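PDB 4F87: PlyCB from Streptococcus phage C1, which forms the homooctameric ring of the endolysin PlyC and binds the streptococcal cell wall, helping the enzyme degrade host peptidoglycan during phage release. Local coordinates for residues 16-22 with 53-59. Sequence-based numbering, arbitrary orientation.
Sequences GFLFHTD and IPSINIS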
# COMPACT_ATOMS: atom_id res chain seq x y z
N GLY B 16 -5.53 -11.57 11.23
CA GLY B 16 -6.41 -12.66 11.64
C GLY B 16 -7.64 -12.16 12.34
O GLY B 16 -8.02 -10.99 12.20
N PHE B 17 -8.28 -13.06 13.09
CA PHE B 17 -9.49 -12.68 13.79
C PHE B 17 -9.74 -13.66 14.92
O PHE B 17 -9.30 -14.81 14.87
CB PHE B 17 -10.72 -12.67 12.84
CG PHE B 17 -10.95 -13.94 12.06
CD1 PHE B 17 -11.71 -14.97 12.59
CD2 PHE B 17 -10.41 -14.10 10.79
CE1 PHE B 17 -11.89 -16.17 11.88
CE2 PHE B 17 -10.63 -15.29 10.06
CZ PHE B 17 -11.38 -16.30 10.62
N LEU B 18 -10.47 -13.18 15.92
CA LEU B 18 -11.00 -14.02 16.99
C LEU B 18 -12.36 -14.55 16.51
O LEU B 18 -13.07 -13.86 15.75
CB LEU B 18 -11.26 -13.19 18.23
CG LEU B 18 -10.00 -12.78 18.96
CD1 LEU B 18 -10.21 -11.46 19.66
CD2 LEU B 18 -9.62 -13.85 20.00
N PHE B 19 -12.73 -15.76 16.96
CA PHE B 19 -14.04 -16.29 16.64
C PHE B 19 -14.63 -17.06 17.80
O PHE B 19 -13.91 -17.67 18.61
CB PHE B 19 -14.03 -17.13 15.33
CG PHE B 19 -13.13 -18.34 15.27
CD1 PHE B 19 -13.65 -19.63 15.36
CD2 PHE B 19 -11.76 -18.19 15.05
CE1 PHE B 19 -12.82 -20.74 15.24
CE2 PHE B 19 -10.93 -19.30 14.95
CZ PHE B 19 -11.47 -20.57 15.03
N HIS B 20 -15.96 -17.00 17.91
CA HIS B 20 -16.71 -17.75 18.91
C HIS B 20 -18.13 -17.91 18.39
O HIS B 20 -18.51 -17.22 17.42
CB HIS B 20 -16.74 -17.00 20.28
CG HIS B 20 -17.64 -15.81 20.31
ND1 HIS B 20 -17.27 -14.62 19.70
CD2 HIS B 20 -18.88 -15.68 20.81
CE1 HIS B 20 -18.29 -13.80 19.87
NE2 HIS B 20 -19.28 -14.38 20.55
N THR B 21 -18.91 -18.78 19.02
CA THR B 21 -20.33 -18.88 18.72
C THR B 21 -21.15 -18.49 19.92
O THR B 21 -20.78 -18.81 21.06
CB THR B 21 -20.72 -20.30 18.21
OG1 THR B 21 -22.12 -20.31 17.90
CG2 THR B 21 -20.49 -21.42 19.23
N ASP B 22 -22.30 -17.88 19.66
CA ASP B 22 -23.33 -17.60 20.65
C ASP B 22 -24.46 -18.64 20.58
O ASP B 22 -25.50 -18.47 21.23
CB ASP B 22 -23.88 -16.18 20.51
CG ASP B 22 -22.89 -15.11 20.87
OD1 ASP B 22 -22.01 -15.38 21.73
OD2 ASP B 22 -22.99 -14.00 20.30
N ILE B 53 -7.22 -6.98 16.33
CA ILE B 53 -7.81 -7.76 15.25
C ILE B 53 -9.32 -7.83 15.43
O ILE B 53 -9.82 -7.71 16.56
CB ILE B 53 -7.20 -9.19 15.11
CG1 ILE B 53 -7.31 -10.00 16.41
CG2 ILE B 53 -5.76 -9.15 14.57
CD1 ILE B 53 -6.83 -11.47 16.31
N PRO B 54 -10.06 -8.07 14.34
CA PRO B 54 -11.52 -8.20 14.48
C PRO B 54 -11.92 -9.44 15.28
O PRO B 54 -11.15 -10.41 15.39
CB PRO B 54 -12.03 -8.32 13.04
CG PRO B 54 -10.84 -8.47 12.19
CD PRO B 54 -9.60 -8.15 12.94
N SER B 55 -13.14 -9.40 15.83
CA SER B 55 -13.71 -10.49 16.61
C SER B 55 -15.10 -10.75 16.02
O SER B 55 -15.96 -9.86 15.99
CB SER B 55 -13.79 -10.05 18.06
OG SER B 55 -14.35 -11.07 18.87
N ILE B 56 -15.26 -11.93 15.43
CA ILE B 56 -16.49 -12.25 14.72
C ILE B 56 -17.12 -13.53 15.25
O ILE B 56 -16.51 -14.28 16.02
CB ILE B 56 -16.23 -12.35 13.18
CG1 ILE B 56 -15.34 -13.57 12.83
CG2 ILE B 56 -15.66 -11.01 12.63
CD1 ILE B 56 -15.28 -13.89 11.29
N ASN B 57 -18.35 -13.78 14.82
CA ASN B 57 -19.07 -14.98 15.23
C ASN B 57 -19.03 -16.03 14.12
O ASN B 57 -19.24 -15.69 12.94
CB ASN B 57 -20.53 -14.65 15.51
CG ASN B 57 -20.78 -13.95 16.81
OD1 ASN B 57 -21.58 -14.42 17.65
ND2 ASN B 57 -20.26 -12.76 16.96
N ILE B 58 -18.75 -17.28 14.48
CA ILE B 58 -18.72 -18.41 13.54
C ILE B 58 -19.43 -19.56 14.24
O ILE B 58 -19.05 -19.95 15.36
CB ILE B 58 -17.28 -18.82 13.14
CG1 ILE B 58 -16.55 -17.64 12.46
CG2 ILE B 58 -17.32 -20.05 12.19
CD1 ILE B 58 -15.14 -17.96 11.99
N SER B 59 -20.46 -20.10 13.62
CA SER B 59 -21.17 -21.22 14.19
C SER B 59 -20.22 -22.44 14.30
O SER B 59 -19.32 -22.60 13.46
CB SER B 59 -22.35 -21.54 13.29
OG SER B 59 -23.15 -22.63 13.72
O HOH W 1 -15.11 -13.66 18.37
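Ile58 and Phe17 meet through the end of the isoleucine, with CD1 of Ile58 3.7 Å from CE1 of Phe17. The two side chains cross at about a right angle. CG1 of Ile58 is anti to its carbonyl carbon (chi1 -60°), and the chain runs on extended, bringing CD1 to Phe17 and Phe19. The same methyl lies 3.6 Å from CB of Phe19. Ile56 CD1 sits 3.9 Å above one face of the Phe17 ring, offset toward its rim. Helix 63-70 packs on this apolar face, where Ile66 and Met70 touch Phe17 and Val63 touches Phe19 and Ile58, and Phe49 of a neighbouring subunit packs on Ile58.

Strands 16-20 and 55-57 are parallel neighbours in a mixed sheet. Strand 55-57 is its outermost member on this side within the chain. Leu18 begins the ladder and uses both its N and its O. Its N donates to Pro54 O at 2.9 Å, and its O accepts a nearly straight bond from Ile56 N (174°). Further along, Ile58 N donates to His20 O at 3.0 Å. The bond from His20 N to Ile56 O is weak.

The Leu18 side chain is on the opposite face of the sheet from Phe19. Its CB is 3.8 Å from Ser55 OG. His20 is on the same face as Leu18. A water lies in plane at the edge of its ring, 2.7 Å from His20 ND1. This water also bonds to Ser55 OG and donates to Ile56 O, so it bridges the strands beside the weak backbone bond. In helix 43-50 of the same chain, Phe49 and Gln50 touch Leu18, and NE2 of Gln50 is hydrogen-bonded to Ser55 OG. The His20 ring stacks on Tyr29, a residue that interacts with the host cell wall.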